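Local structure of putative enoyl-CoA hydratase/isomerase (Acinetobacter baumannii, 3FDU) at residues 83-97 with 222-234. The protein probably acts on enoyl-CoA thioesters as a hydratase or isomerase of the crotonase superfamily. The protein carries 4 engineered substitutions. Numbering follows the deposited sequence.
With SO4 (sulfate ion), chain G.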
# COMPACT_ATOMS: atom_id res chain seq x y z
N ALA A 83 5.59 4.21 28.64
CA ALA A 83 4.71 3.23 27.98
C ALA A 83 5.51 2.39 27.00
O ALA A 83 5.28 1.20 26.89
CB ALA A 83 3.56 3.96 27.28
N GLY A 84 6.48 3.01 26.31
CA GLY A 84 7.32 2.30 25.32
C GLY A 84 8.27 1.24 25.86
O GLY A 84 8.89 0.50 25.10
N GLN A 85 8.38 1.13 27.18
CA GLN A 85 9.20 0.08 27.78
C GLN A 85 8.34 -1.05 28.36
O GLN A 85 8.86 -1.98 28.98
CB GLN A 85 10.13 0.68 28.88
CG GLN A 85 11.06 1.77 28.35
CD GLN A 85 12.06 1.21 27.39
OE1 GLN A 85 12.71 0.21 27.68
NE2 GLN A 85 12.20 1.84 26.23
N VAL A 86 7.04 -1.01 28.11
CA VAL A 86 6.17 -2.14 28.51
C VAL A 86 6.49 -3.35 27.56
O VAL A 86 6.68 -3.13 26.36
CB VAL A 86 4.68 -1.72 28.53
CG1 VAL A 86 3.73 -2.91 28.79
CG2 VAL A 86 4.44 -0.64 29.66
N PRO A 87 6.56 -4.61 28.09
CA PRO A 87 7.23 -5.73 27.36
C PRO A 87 6.84 -5.96 25.90
O PRO A 87 7.74 -6.11 25.09
CB PRO A 87 6.93 -6.96 28.24
CG PRO A 87 6.87 -6.34 29.68
CD PRO A 87 6.12 -5.03 29.44
N PRO A 88 5.54 -5.92 25.55
CA PRO A 88 5.27 -6.15 24.10
C PRO A 88 5.90 -5.08 23.19
O PRO A 88 6.30 -5.41 22.11
CB PRO A 88 3.75 -6.02 23.98
CG PRO A 88 3.18 -6.06 25.38
CD PRO A 88 4.31 -5.76 26.34
N PHE A 89 5.93 -3.81 23.60
CA PHE A 89 6.60 -2.79 22.75
C PHE A 89 8.11 -2.97 22.65
O PHE A 89 8.73 -2.66 21.61
CB PHE A 89 6.23 -1.39 23.24
CG PHE A 89 4.76 -1.22 23.42
CD1 PHE A 89 3.95 -1.02 22.34
CD2 PHE A 89 4.18 -1.29 24.69
CE1 PHE A 89 2.57 -0.86 22.50
CE2 PHE A 89 2.81 -1.17 24.85
CZ PHE A 89 1.99 -0.98 23.74
N VAL A 90 8.71 -3.50 23.72
CA VAL A 90 10.15 -3.83 23.72
C VAL A 90 10.46 -4.92 22.65
O VAL A 90 11.38 -4.79 21.84
CB VAL A 90 10.66 -4.31 25.13
CG1 VAL A 90 12.17 -4.85 25.05
CG2 VAL A 90 10.59 -3.14 26.16
N LEU A 91 9.64 -5.97 22.61
CA LEU A 91 9.76 -7.03 21.58
C LEU A 91 9.56 -6.43 20.19
O LEU A 91 10.38 -6.69 19.28
CB LEU A 91 8.74 -8.16 21.83
CG LEU A 91 8.61 -9.21 20.71
CD1 LEU A 91 9.98 -9.79 20.42
CD2 LEU A 91 7.61 -10.33 21.14
N LEU A 92 8.48 -5.66 20.01
CA LEU A 92 8.22 -5.12 18.68
C LEU A 92 9.35 -4.23 18.19
O LEU A 92 9.70 -4.29 17.01
CB LEU A 92 6.88 -4.39 18.61
CG LEU A 92 5.62 -5.30 18.68
CD1 LEU A 92 4.41 -4.55 19.32
CD2 LEU A 92 5.27 -5.82 17.31
N LYS A 93 9.89 -3.35 19.06
CA LYS A 93 11.08 -2.57 18.65
C LYS A 93 12.34 -3.40 18.40
O LYS A 93 13.12 -3.10 17.47
CB LYS A 93 11.36 -1.41 19.65
CG LYS A 93 10.22 -0.36 19.68
CD LYS A 93 10.46 0.79 20.70
CE LYS A 93 10.33 0.27 22.13
NZ LYS A 93 10.47 1.41 23.12
N SER A 94 12.61 -4.40 19.25
CA SER A 94 13.74 -5.27 18.99
C SER A 94 13.64 -5.94 17.60
O SER A 94 14.63 -6.11 16.93
CB SER A 94 13.84 -6.40 20.01
OG SER A 94 14.33 -5.87 21.25
N ALA A 95 12.46 -6.39 17.27
CA ALA A 95 12.22 -6.98 15.99
C ALA A 95 12.40 -5.94 14.87
O ALA A 95 13.12 -6.20 13.92
CB ALA A 95 10.81 -7.63 15.95
N ALA A 96 11.80 -4.76 15.02
CA ALA A 96 11.95 -3.71 14.01
C ALA A 96 13.42 -3.36 13.74
O ALA A 96 13.79 -3.09 12.58
CB ALA A 96 11.16 -2.43 14.38
N ARG A 97 14.26 -3.37 14.79
CA ARG A 97 15.67 -2.95 14.65
C ARG A 97 16.65 -4.08 14.21
O ARG A 97 17.79 -3.78 13.86
CB ARG A 97 16.21 -2.34 15.96
CG ARG A 97 15.65 -0.97 16.30
CD ARG A 97 15.96 -0.62 17.75
NE ARG A 97 15.82 0.82 17.96
CZ ARG A 97 15.32 1.39 19.05
NH1 ARG A 97 15.26 2.72 19.12
NH2 ARG A 97 14.86 0.64 20.06
N ILE A 222 9.94 3.60 14.97
CA ILE A 222 10.12 3.53 16.40
C ILE A 222 9.24 4.57 17.10
O ILE A 222 8.54 4.25 18.06
CB ILE A 222 11.60 3.73 16.80
CG1 ILE A 222 12.50 2.63 16.24
CG2 ILE A 222 11.72 3.70 18.27
CD1 ILE A 222 12.19 1.25 16.79
N GLU A 223 9.26 5.81 16.61
CA GLU A 223 8.37 6.88 17.11
C GLU A 223 6.89 6.52 17.07
O GLU A 223 6.13 6.86 18.01
CB GLU A 223 8.62 8.22 16.38
CG GLU A 223 9.93 8.91 16.85
CD GLU A 223 10.48 9.98 15.86
OE1 GLU A 223 9.95 10.10 14.73
OE2 GLU A 223 11.47 10.68 16.21
N CYS A 224 6.45 5.86 15.99
CA CYS A 224 5.05 5.44 15.88
C CYS A 224 4.72 4.37 16.93
O CYS A 224 3.72 4.48 17.64
CB CYS A 224 4.75 4.92 14.47
SG CYS A 224 3.02 4.33 14.25
N ILE A 225 5.58 3.36 17.05
CA ILE A 225 5.39 2.36 18.11
C ILE A 225 5.23 2.99 19.52
O ILE A 225 4.33 2.63 20.28
CB ILE A 225 6.54 1.32 18.08
CG1 ILE A 225 6.37 0.49 16.78
CG2 ILE A 225 6.53 0.35 19.37
CD1 ILE A 225 7.61 -0.38 16.40
N ASP A 226 6.07 3.98 19.81
CA ASP A 226 6.10 4.64 21.15
C ASP A 226 4.86 5.48 21.39
O ASP A 226 4.31 5.49 22.47
CB ASP A 226 7.38 5.47 21.34
CG ASP A 226 8.64 4.59 21.63
OD1 ASP A 226 8.56 3.42 22.07
OD2 ASP A 226 9.75 5.09 21.44
N HIS A 227 4.39 6.16 20.36
CA HIS A 227 3.26 7.06 20.55
C HIS A 227 1.98 6.19 20.62
O HIS A 227 1.04 6.49 21.37
CB HIS A 227 3.17 8.07 19.41
CG HIS A 227 1.87 8.79 19.37
ND1 HIS A 227 1.38 9.50 20.45
CD2 HIS A 227 0.91 8.85 18.41
CE1 HIS A 227 0.19 10.00 20.15
NE2 HIS A 227 -0.12 9.62 18.92
N GLU A 228 1.93 5.13 19.84
CA GLU A 228 0.85 4.14 20.00
C GLU A 228 0.83 3.60 21.43
O GLU A 228 -0.25 3.44 22.04
CB GLU A 228 1.02 2.96 19.05
CG GLU A 228 0.55 3.25 17.63
CD GLU A 228 0.61 1.98 16.73
OE1 GLU A 228 1.15 0.95 17.22
OE2 GLU A 228 0.12 2.04 15.57
N ALA A 229 2.01 3.28 21.95
CA ALA A 229 2.13 2.67 23.27
C ALA A 229 1.52 3.60 24.31
O ALA A 229 0.88 3.17 25.25
CB ALA A 229 3.63 2.37 23.61
N GLU A 230 1.69 4.90 24.14
CA GLU A 230 1.11 5.86 25.10
C GLU A 230 -0.43 5.82 25.11
O GLU A 230 -1.09 5.70 26.17
CB GLU A 230 1.67 7.27 24.78
CG GLU A 230 1.07 8.38 25.65
CD GLU A 230 1.86 9.71 25.52
OE1 GLU A 230 1.80 10.48 26.50
OE2 GLU A 230 2.53 9.97 24.49
N ILE A 231 -1.01 5.85 23.92
CA ILE A 231 -2.45 5.71 23.77
C ILE A 231 -2.96 4.34 24.29
O ILE A 231 -4.00 4.28 24.95
CB ILE A 231 -2.88 5.97 22.31
CG1 ILE A 231 -2.60 7.46 22.00
CG2 ILE A 231 -4.41 5.51 22.07
CD1 ILE A 231 -2.72 7.82 20.55
N PHE A 232 -2.22 3.28 24.00
CA PHE A 232 -2.56 1.92 24.42
C PHE A 232 -2.66 1.85 25.98
O PHE A 232 -3.60 1.26 26.53
CB PHE A 232 -1.47 0.95 23.90
CG PHE A 232 -1.79 -0.52 24.13
CD1 PHE A 232 -2.37 -1.30 23.12
CD2 PHE A 232 -1.45 -1.14 25.32
CE1 PHE A 232 -2.67 -2.70 23.34
CE2 PHE A 232 -1.75 -2.52 25.54
CZ PHE A 232 -2.34 -3.30 24.54
N MET A 233 -1.69 2.44 26.67
CA MET A 233 -1.73 2.45 28.15
C MET A 233 -2.87 3.26 28.78
O MET A 233 -3.39 2.88 29.86
CB MET A 233 -0.34 2.83 28.73
CG MET A 233 0.73 1.70 28.59
SD MET A 233 0.40 0.07 29.38
CE MET A 233 0.25 0.68 31.13
N GLN A 234 -3.26 4.36 28.11
CA GLN A 234 -4.49 5.12 28.44
C GLN A 234 -5.72 4.22 28.42
O GLN A 234 -6.58 4.30 29.29
CB GLN A 234 -4.72 6.27 27.44
CG GLN A 234 -3.65 7.38 27.51
CD GLN A 234 -3.84 8.46 26.43
OE1 GLN A 234 -4.82 8.48 25.68
NE2 GLN A 234 -2.90 9.37 26.36
S SO4 G . 14.17 2.24 22.86
O1 SO4 G . 14.04 3.23 21.77
O2 SO4 G . 14.47 2.91 24.11
O3 SO4 G . 12.96 1.43 22.98
O4 SO4 G . 15.23 1.29 22.50
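The ammonium nitrogen of Lys93 is gripped by two protein oxygens: NZ forms a salt bridge with Asp226 OD1 at 3.0 Å, on the syn lone pair of the carboxylate, and donates to Gly84 O at 2.7 Å from above that carbonyl's plane. The salt bridge joins two helical segments of the crotonase fold, 87-97 and 222-234, nearly antiparallel at 171°. A bend at chi3 (-70°) turns NZ back toward Gly84, tying the 3-10 turn 83-85 to the helix that follows it, while CG of the same lysine rests on Ile225 CG2 (3.8 Å) and Ile222 CD1. A sulfate ion, probably from the crystallisation liquor, accepts a hydrogen bond from Arg97 NH1 at O1, and Ile222 CD1 covers one face of this guanidinium. Farther along, Ala229 CB sits over the Phe89 ring in a CH-pi contact, 3.5 Å from its centroid and almost on the ring normal. The ring's edge meets the face of Phe232 in a T-shaped pair, planes at 80°. Phe74 of helix 68-76 packs on both Val86 and Met233, and Val86 CG2 lies 4.1 Å from Met233 SD. Met233 CG also touches Ala83 CB, at 3.9 Å.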